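Local coordinates for putative permease protein, ABC transporter (Porphyromonas gingivalis, PDB 3IS6) that is a periplasmic-type domain of a putative ABC transporter permease of the MacB/FtsX kind, whose parent protein probably takes part in transport across the membrane, at residues Leu81-Asp89 and Val99-Asn107; Pro192-Gln203 and Val217-Pro225. All coordinates share one frame; numbering follows the deposited sequence.

Contact 1 of 2, residues Leu81-Asp89 and Val99-Asn107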
loop_
_atom_site.group_PDB
_atom_site.type_symbol
_atom_site.label_atom_id
_atom_site.label_comp_id
_atom_site.label_asym_id
_atom_site.label_seq_id
_atom_site.Cartn_x
_atom_site.Cartn_y
_atom_site.Cartn_z
ATOM N N LEU A 81 -0.419 7.362 -11.675
ATOM C CA LEU A 81 0.611 7.960 -10.902
ATOM C C LEU A 81 0.046 8.520 -9.593
ATOM O O LEU A 81 -0.959 9.153 -9.583
ATOM C CB LEU A 81 1.275 9.060 -11.700
ATOM C CG LEU A 81 2.421 9.862 -11.107
ATOM C CD1 LEU A 81 3.634 9.039 -10.989
ATOM C CD2 LEU A 81 2.702 11.029 -11.932
ATOM N N LEU A 82 0.742 8.288 -8.510
ATOM C CA LEU A 82 0.335 8.773 -7.227
ATOM C C LEU A 82 1.073 10.063 -6.891
ATOM O O LEU A 82 2.257 10.111 -6.963
ATOM C CB LEU A 82 0.610 7.718 -6.186
ATOM C CG LEU A 82 -0.430 6.629 -5.947
ATOM C CD1 LEU A 82 -0.789 5.978 -7.164
ATOM C CD2 LEU A 82 0.040 5.643 -4.963
ATOM N N ALA A 83 0.328 11.099 -6.565
ATOM C CA ALA A 83 0.853 12.433 -6.392
ATOM C C ALA A 83 0.201 13.262 -5.284
ATOM O O ALA A 83 -0.819 12.925 -4.789
ATOM C CB ALA A 83 0.794 13.160 -7.644
ATOM N N GLU A 84 0.872 14.327 -4.908
ATOM C CA GLU A 84 0.407 15.264 -3.919
ATOM C C GLU A 84 -0.296 16.429 -4.607
ATOM O O GLU A 84 -0.111 16.646 -5.760
ATOM C CB GLU A 84 1.557 15.766 -3.058
ATOM C CG GLU A 84 2.379 14.703 -2.389
ATOM C CD GLU A 84 3.460 15.247 -1.496
ATOM O OE1 GLU A 84 4.156 16.180 -1.873
ATOM O OE2 GLU A 84 3.613 14.743 -0.399
ATOM N N PRO A 85 -1.068 17.210 -3.868
ATOM C CA PRO A 85 -1.708 18.365 -4.458
ATOM C C PRO A 85 -0.668 19.321 -5.019
ATOM O O PRO A 85 -0.912 19.954 -5.979
ATOM C CB PRO A 85 -2.453 18.947 -3.288
ATOM C CG PRO A 85 -2.888 17.769 -2.575
ATOM C CD PRO A 85 -1.778 16.805 -2.657
ATOM N N ALA A 86 0.515 19.329 -4.454
ATOM C CA ALA A 86 1.568 20.196 -4.911
ATOM C C ALA A 86 2.070 19.849 -6.306
ATOM O O ALA A 86 2.679 20.645 -6.939
ATOM C CB ALA A 86 2.651 20.212 -3.955
ATOM N N PHE A 87 1.767 18.667 -6.780
ATOM C CA PHE A 87 2.168 18.247 -8.099
ATOM C C PHE A 87 1.583 19.217 -9.088
ATOM O O PHE A 87 2.180 19.570 -10.031
ATOM C CB PHE A 87 1.603 16.863 -8.347
ATOM C CG PHE A 87 1.873 16.294 -9.707
ATOM C CD1 PHE A 87 2.986 15.549 -9.946
ATOM C CD2 PHE A 87 0.989 16.432 -10.711
ATOM C CE1 PHE A 87 3.206 15.006 -11.158
ATOM C CE2 PHE A 87 1.220 15.877 -11.909
ATOM C CZ PHE A 87 2.324 15.173 -12.127
ATOM N N LEU A 88 0.375 19.641 -8.840
ATOM C CA LEU A 88 -0.283 20.553 -9.721
ATOM C C LEU A 88 0.436 21.883 -9.799
ATOM O O LEU A 88 0.499 22.456 -10.826
ATOM C CB LEU A 88 -1.719 20.764 -9.267
ATOM C CG LEU A 88 -2.839 19.814 -9.656
ATOM C CD1 LEU A 88 -2.475 18.447 -9.779
ATOM C CD2 LEU A 88 -4.023 19.956 -8.773
ATOM N N ASP A 89 0.897 22.380 -8.680
ATOM C CA ASP A 89 1.708 23.569 -8.642
ATOM C C ASP A 89 3.108 23.439 -9.247
ATOM O O ASP A 89 3.500 24.198 -10.072
ATOM C CB ASP A 89 1.757 24.080 -7.221
ATOM C CG ASP A 89 0.389 24.581 -6.734
ATOM O OD1 ASP A 89 -0.391 25.063 -7.548
ATOM O OD2 ASP A 89 0.099 24.477 -5.544
ATOM N N VAL A 99 -12.852 20.939 -9.451
ATOM C CA VAL A 99 -12.386 21.954 -8.534
ATOM C C VAL A 99 -10.938 21.796 -8.103
ATOM O O VAL A 99 -10.602 20.852 -7.465
ATOM C CB VAL A 99 -13.257 21.913 -7.290
ATOM C CG1 VAL A 99 -12.816 22.852 -6.266
ATOM C CG2 VAL A 99 -14.699 22.088 -7.646
ATOM N N ARG A 100 -10.105 22.774 -8.417
ATOM C CA ARG A 100 -8.686 22.677 -8.185
ATOM C C ARG A 100 -8.288 22.500 -6.747
ATOM O O ARG A 100 -7.470 21.693 -6.450
ATOM C CB ARG A 100 -7.941 23.851 -8.763
ATOM C CG ARG A 100 -6.454 23.774 -8.536
ATOM C CD ARG A 100 -5.727 24.981 -9.064
ATOM N NE ARG A 100 -4.279 24.888 -9.062
ATOM C CZ ARG A 100 -3.578 24.344 -10.033
ATOM N NH1 ARG A 100 -4.202 23.829 -11.042
ATOM N NH2 ARG A 100 -2.265 24.313 -9.979
ATOM N N ASP A 101 -8.933 23.202 -5.846
ATOM C CA ASP A 101 -8.651 23.073 -4.426
ATOM C C ASP A 101 -8.902 21.681 -3.814
ATOM O O ASP A 101 -8.259 21.353 -2.889
ATOM C CB ASP A 101 -9.319 24.175 -3.625
ATOM N N SER A 102 -9.852 20.914 -4.328
ATOM C CA SER A 102 -10.193 19.818 -3.968
ATOM C C SER A 102 -9.127 18.741 -4.387
ATOM O O SER A 102 -9.336 17.647 -3.991
ATOM C CB SER A 102 -11.632 19.578 -4.431
ATOM O OG SER A 102 -12.033 18.234 -4.203
ATOM N N ALA A 103 -8.413 18.972 -5.465
ATOM C CA ALA A 103 -7.734 17.936 -6.169
ATOM C C ALA A 103 -6.737 17.204 -5.319
ATOM O O ALA A 103 -5.972 17.774 -4.615
ATOM C CB ALA A 103 -7.072 18.511 -7.346
ATOM N N LEU A 104 -6.810 15.900 -5.391
ATOM C CA LEU A 104 -5.843 15.006 -4.815
ATOM C C LEU A 104 -5.825 15.049 -3.314
ATOM O O LEU A 104 -4.854 14.695 -2.730
ATOM C CB LEU A 104 -4.446 15.268 -5.369
ATOM C CG LEU A 104 -4.200 14.928 -6.831
ATOM C CD1 LEU A 104 -2.877 15.411 -7.284
ATOM C CD2 LEU A 104 -4.366 13.507 -7.104
ATOM N N ARG A 105 -6.903 15.508 -2.705
ATOM C CA ARG A 105 -7.028 15.446 -1.263
ATOM C C ARG A 105 -7.860 14.300 -0.692
ATOM O O ARG A 105 -7.628 13.889 0.394
ATOM C CB ARG A 105 -7.473 16.779 -0.706
ATOM C CG ARG A 105 -6.623 17.881 -1.165
ATOM C CD ARG A 105 -6.866 19.137 -0.464
ATOM N NE ARG A 105 -5.592 19.708 -0.077
ATOM C CZ ARG A 105 -4.949 20.631 -0.764
ATOM N NH1 ARG A 105 -3.795 21.077 -0.350
ATOM N NH2 ARG A 105 -5.468 21.107 -1.856
ATOM N N ASP A 106 -8.802 13.784 -1.439
ATOM C CA ASP A 106 -9.669 12.739 -0.949
ATOM C C ASP A 106 -9.278 11.430 -1.583
ATOM O O ASP A 106 -9.248 11.327 -2.773
ATOM C CB ASP A 106 -11.090 13.076 -1.333
ATOM C CG ASP A 106 -12.077 12.026 -0.920
ATOM O OD1 ASP A 106 -11.732 10.866 -0.749
ATOM O OD2 ASP A 106 -13.229 12.377 -0.777
ATOM N N ASN A 107 -9.028 10.427 -0.771
ATOM C CA ASN A 107 -8.522 9.162 -1.230
ATOM C C ASN A 107 -9.460 8.443 -2.174
ATOM O O ASN A 107 -9.038 7.628 -2.924
ATOM C CB ASN A 107 -8.133 8.262 -0.069
ATOM C CG ASN A 107 -6.849 8.695 0.613
ATOM O OD1 ASN A 107 -5.852 8.937 -0.018
ATOM N ND2 ASN A 107 -6.883 8.779 1.907
#
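Leu104 and Leu88 carry the apolar half of this contact, in which the loop leading to strand 109-113 folds back over the turn joining strand 74-83 to helix 86-90. Leu104 CD1 lies 4.0 Å from Leu88 CD1 and rests on Glu84 O, while Leu88 CD2 comes within 3.7 Å of Ala103 CB; the small alanine leaves room for it. Leu104, third in a type II turn from Ser102 to Arg105, has the positive phi (67°) usual at that place; its side chain is directed toward 81-89, and Leu111 packs on it. Pro85, with its compact, rigid ring, is shared: CG meets Ala103 O and Leu104 O, and CB lies 3.7 Å above the plane of the Arg105 guanidinium, offset toward its rim. Arg105 NH2 hydrogen-bonds Asp101 O (3.0 Å). The polar half belongs to Arg100. Its extended chain carries NH2 to a salt bridge with Asp89 OD1 (3.2 Å), in the guanidinium plane but 35° out of the carboxylate plane, the two planes standing 43° apart. NH2 also makes a weak hydrogen bond to Leu88 O, Leu88 CB lies over one guanidinium face, and NH1 binds Val93 O. With the ion pair at the more exposed end, the loop is probably held by apolar burial with a contribution from charge.

Contact 2 of 2, residues Pro192-Gln203 and Val217-Pro225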
loop_
_atom_site.group_PDB
_atom_site.type_symbol
_atom_site.label_atom_id
_atom_site.label_comp_id
_atom_site.label_asym_id
_atom_site.label_seq_id
_atom_site.Cartn_x
_atom_site.Cartn_y
_atom_site.Cartn_z
ATOM N N PRO A 192 22.397 23.735 -6.333
ATOM C CA PRO A 192 22.054 22.458 -5.747
ATOM C C PRO A 192 23.193 21.911 -4.945
ATOM O O PRO A 192 22.995 21.344 -3.915
ATOM C CB PRO A 192 21.772 21.594 -6.962
ATOM C CG PRO A 192 21.805 22.470 -8.114
ATOM C CD PRO A 192 21.871 23.846 -7.686
ATOM N N GLU A 193 24.400 22.099 -5.424
ATOM C CA GLU A 193 25.570 21.559 -4.757
ATOM C C GLU A 193 25.851 22.152 -3.406
ATOM O O GLU A 193 26.466 21.557 -2.582
ATOM C CB GLU A 193 26.786 21.648 -5.639
ATOM C CG GLU A 193 26.631 20.949 -6.952
ATOM C CD GLU A 193 26.252 21.869 -8.053
ATOM O OE1 GLU A 193 25.791 22.982 -7.791
ATOM O OE2 GLU A 193 26.414 21.461 -9.193
ATOM N N SER A 194 25.386 23.343 -3.194
ATOM C CA SER A 194 25.597 23.985 -1.942
ATOM C C SER A 194 24.851 23.285 -0.829
ATOM O O SER A 194 25.185 23.437 0.315
ATOM C CB SER A 194 25.224 25.450 -2.026
ATOM O OG SER A 194 23.850 25.635 -2.121
ATOM N N LEU A 195 23.835 22.516 -1.183
ATOM C CA LEU A 195 22.951 21.904 -0.215
ATOM C C LEU A 195 23.380 20.534 0.210
ATOM O O LEU A 195 22.703 19.898 0.946
ATOM C CB LEU A 195 21.537 21.848 -0.729
ATOM C CG LEU A 195 20.959 23.210 -1.003
ATOM C CD1 LEU A 195 19.521 23.181 -1.283
ATOM C CD2 LEU A 195 21.221 24.106 0.152
ATOM N N ASP A 196 24.524 20.078 -0.234
ATOM C CA ASP A 196 24.918 18.745 0.133
ATOM C C ASP A 196 25.064 18.575 1.632
ATOM O O ASP A 196 24.641 17.592 2.172
ATOM C CB ASP A 196 26.240 18.369 -0.523
ATOM C CG ASP A 196 26.102 18.003 -1.982
ATOM O OD1 ASP A 196 25.006 17.674 -2.425
ATOM O OD2 ASP A 196 27.111 18.042 -2.691
ATOM N N GLU A 197 25.693 19.520 2.301
ATOM C CA GLU A 197 25.931 19.390 3.718
ATOM C C GLU A 197 24.638 19.357 4.539
ATOM O O GLU A 197 24.474 18.552 5.420
ATOM C CB GLU A 197 26.877 20.491 4.187
ATOM C CG GLU A 197 28.275 20.386 3.589
ATOM C CD GLU A 197 29.302 21.372 4.166
ATOM O OE1 GLU A 197 28.995 22.561 4.351
ATOM O OE2 GLU A 197 30.432 20.943 4.414
ATOM N N ALA A 198 23.710 20.222 4.207
ATOM C CA ALA A 198 22.424 20.225 4.864
ATOM C C ALA A 198 21.687 18.924 4.614
ATOM O O ALA A 198 21.021 18.422 5.471
ATOM C CB ALA A 198 21.621 21.369 4.418
ATOM N N LEU A 199 21.803 18.378 3.430
ATOM C CA LEU A 199 21.123 17.139 3.149
ATOM C C LEU A 199 21.659 16.067 4.056
ATOM O O LEU A 199 20.942 15.276 4.566
ATOM C CB LEU A 199 21.281 16.732 1.691
ATOM C CG LEU A 199 20.473 17.470 0.637
ATOM C CD1 LEU A 199 20.781 16.998 -0.720
ATOM C CD2 LEU A 199 19.038 17.381 0.865
ATOM N N LEU A 200 22.947 16.065 4.267
ATOM C CA LEU A 200 23.555 15.112 5.157
ATOM C C LEU A 200 23.075 15.258 6.583
ATOM O O LEU A 200 22.894 14.296 7.265
ATOM C CB LEU A 200 25.039 15.319 5.161
ATOM C CG LEU A 200 25.950 14.133 5.076
ATOM C CD1 LEU A 200 27.229 14.477 5.728
ATOM C CD2 LEU A 200 25.399 12.880 5.610
ATOM N N GLU A 201 22.925 16.488 7.023
ATOM C CA GLU A 201 22.473 16.743 8.357
ATOM C C GLU A 201 21.082 16.189 8.503
ATOM O O GLU A 201 20.798 15.464 9.400
ATOM C CB GLU A 201 22.432 18.237 8.601
ATOM C CG GLU A 201 23.742 18.878 8.861
ATOM C CD GLU A 201 23.600 20.381 9.045
ATOM O OE1 GLU A 201 22.740 20.818 9.839
ATOM O OE2 GLU A 201 24.307 21.135 8.357
HETATM N N MSE A 202 20.242 16.475 7.540
HETATM C CA MSE A 202 18.911 15.952 7.527
HETATM C C MSE A 202 18.899 14.429 7.516
HETATM O O MSE A 202 18.162 13.828 8.235
HETATM C CB MSE A 202 18.214 16.483 6.288
HETATM C CG MSE A 202 16.809 16.006 6.058
HETATM SE SE MSE A 202 16.169 16.321 4.311
HETATM C CE MSE A 202 17.133 15.007 3.405
ATOM N N GLN A 203 19.752 13.805 6.730
ATOM C CA GLN A 203 19.782 12.362 6.633
ATOM C C GLN A 203 20.110 11.716 7.958
ATOM O O GLN A 203 19.535 10.746 8.328
ATOM C CB GLN A 203 20.812 11.947 5.606
ATOM C CG GLN A 203 20.894 10.476 5.343
ATOM C CD GLN A 203 22.062 10.071 4.439
ATOM O OE1 GLN A 203 22.210 8.931 4.065
ATOM N NE2 GLN A 203 22.870 11.024 4.092
ATOM N N VAL A 217 26.795 -0.590 3.568
ATOM C CA VAL A 217 26.322 0.433 2.663
ATOM C C VAL A 217 26.521 1.820 3.220
ATOM O O VAL A 217 26.206 2.075 4.337
ATOM C CB VAL A 217 24.870 0.250 2.390
ATOM C CG1 VAL A 217 24.306 1.426 1.722
ATOM C CG2 VAL A 217 24.628 -0.968 1.624
ATOM N N GLU A 218 27.080 2.702 2.414
ATOM C CA GLU A 218 27.097 4.129 2.657
ATOM C C GLU A 218 26.410 4.840 1.507
ATOM O O GLU A 218 26.671 4.551 0.373
ATOM C CB GLU A 218 28.514 4.665 2.780
ATOM N N LEU A 219 25.531 5.765 1.807
ATOM C CA LEU A 219 24.952 6.582 0.776
ATOM C C LEU A 219 24.593 7.961 1.219
ATOM O O LEU A 219 24.503 8.225 2.374
ATOM C CB LEU A 219 23.768 5.899 0.149
ATOM C CG LEU A 219 22.604 5.524 1.019
ATOM C CD1 LEU A 219 21.753 6.698 1.304
ATOM C CD2 LEU A 219 21.823 4.477 0.339
ATOM N N HIS A 220 24.410 8.836 0.266
ATOM C CA HIS A 220 24.019 10.184 0.528
ATOM C C HIS A 220 23.187 10.731 -0.618
ATOM O O HIS A 220 23.235 10.227 -1.691
ATOM C CB HIS A 220 25.233 11.057 0.747
ATOM C CG HIS A 220 26.111 11.177 -0.447
ATOM N ND1 HIS A 220 27.088 10.264 -0.744
ATOM C CD2 HIS A 220 26.147 12.096 -1.426
ATOM C CE1 HIS A 220 27.693 10.621 -1.852
ATOM N NE2 HIS A 220 27.145 11.732 -2.284
ATOM N N TYR A 221 22.452 11.784 -0.340
ATOM C CA TYR A 221 21.552 12.442 -1.248
ATOM C C TYR A 221 22.161 13.677 -1.847
ATOM O O TYR A 221 22.869 14.385 -1.201
ATOM C CB TYR A 221 20.280 12.856 -0.512
ATOM C CG TYR A 221 19.553 11.714 0.112
ATOM C CD1 TYR A 221 18.914 10.777 -0.654
ATOM C CD2 TYR A 221 19.527 11.555 1.455
ATOM C CE1 TYR A 221 18.288 9.725 -0.101
ATOM C CE2 TYR A 221 18.893 10.522 2.019
ATOM C CZ TYR A 221 18.275 9.596 1.243
ATOM O OH TYR A 221 17.644 8.556 1.831
ATOM N N SER A 222 21.853 13.948 -3.088
ATOM C CA SER A 222 22.178 15.224 -3.651
ATOM C C SER A 222 21.206 15.648 -4.705
ATOM O O SER A 222 20.696 14.836 -5.398
ATOM C CB SER A 222 23.581 15.216 -4.207
ATOM O OG SER A 222 23.681 14.353 -5.288
ATOM N N LEU A 223 20.981 16.936 -4.810
ATOM C CA LEU A 223 20.124 17.494 -5.810
ATOM C C LEU A 223 20.807 17.616 -7.152
ATOM O O LEU A 223 21.922 18.051 -7.228
ATOM C CB LEU A 223 19.655 18.847 -5.382
ATOM C CG LEU A 223 19.017 18.935 -4.022
ATOM C CD1 LEU A 223 18.631 20.280 -3.781
ATOM C CD2 LEU A 223 17.835 18.078 -3.916
ATOM N N THR A 224 20.104 17.232 -8.200
ATOM C CA THR A 224 20.557 17.352 -9.565
ATOM C C THR A 224 19.473 18.000 -10.410
ATOM O O THR A 224 18.354 17.702 -10.244
ATOM C CB THR A 224 20.917 15.983 -10.133
ATOM O OG1 THR A 224 21.953 16.123 -11.075
ATOM C CG2 THR A 224 19.777 15.390 -10.851
ATOM N N PRO A 225 19.824 18.858 -11.344
ATOM C CA PRO A 225 18.834 19.566 -12.131
ATOM C C PRO A 225 17.971 18.604 -12.911
ATOM O O PRO A 225 18.453 17.617 -13.349
ATOM C CB PRO A 225 19.694 20.359 -13.097
ATOM C CG PRO A 225 20.912 20.519 -12.438
ATOM C CD PRO A 225 21.166 19.260 -11.747
HETATM O O HOH W 1 22.627 18.750 -3.527
HETATM O O HOH W 2 24.521 14.767 1.004
#
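In this domain, which is of the MacB-like periplasmic core family, helix 196-206 lies across strand 218-225 of the mixed sheet, and Leu199 and Leu223 are central to the join. The axes of 196-203 and 218-225 approach to 7.8 Å with their directions 136° apart. Leu199 CD1 reaches the strand backbone, 3.4 Å from Tyr221 O, and also touches Leu223 CG; a branched apolar residue suits this buried seam. Just before the helix, Leu195 CD1 meets Leu223 CD1 at 3.9 Å, and the compact ring of Pro192 places CB against Leu223 CB. One turn beyond Leu199, the extended chain of Gln203, with CG anti to the backbone N (chi1 -177°), brings its CG obliquely to Tyr221 CE2. Two waters join the polar groups along the seam. One donates to Asp196 O and Tyr221 O. The other accepts from Leu223 N at 2.8 Å and donates to both Pro192 O and Asp196 OD1, which itself lies 3.4 Å from Ser222 CB. Farther out, Leu186 of strand 181-186 backs Pro192, Leu195 and Leu223, while Val43 of helix 43-50 packs on Tyr221. Backbone pairing with strand 14-23, as between Ser222 and Lys18, holds the strand in place, and ahead of the helix Ser194 OG hydrogen-bonds Ser191 O.

How the contacts relate
Contact 1 and contact 2 lie at well-separated places on one mixed sheet: their centres are 28 Å apart and their nearest atoms about 14 Å, so neither touches the other. They follow in series along the chain, 81-89 with 99-107 closing before 192-203 with 217-225 begins. Strand 54-70 gives a route between them, pairing with strand 74-83 of contact 1 and with strand 181-186, whose side chains back contact 2. From there strand 181-186 pairs with 14-23, which in turn pairs with strand 218-225. Contact 1 is the more central, its centre 12 Å from the centre of the chain, against 20 Å for contact 2.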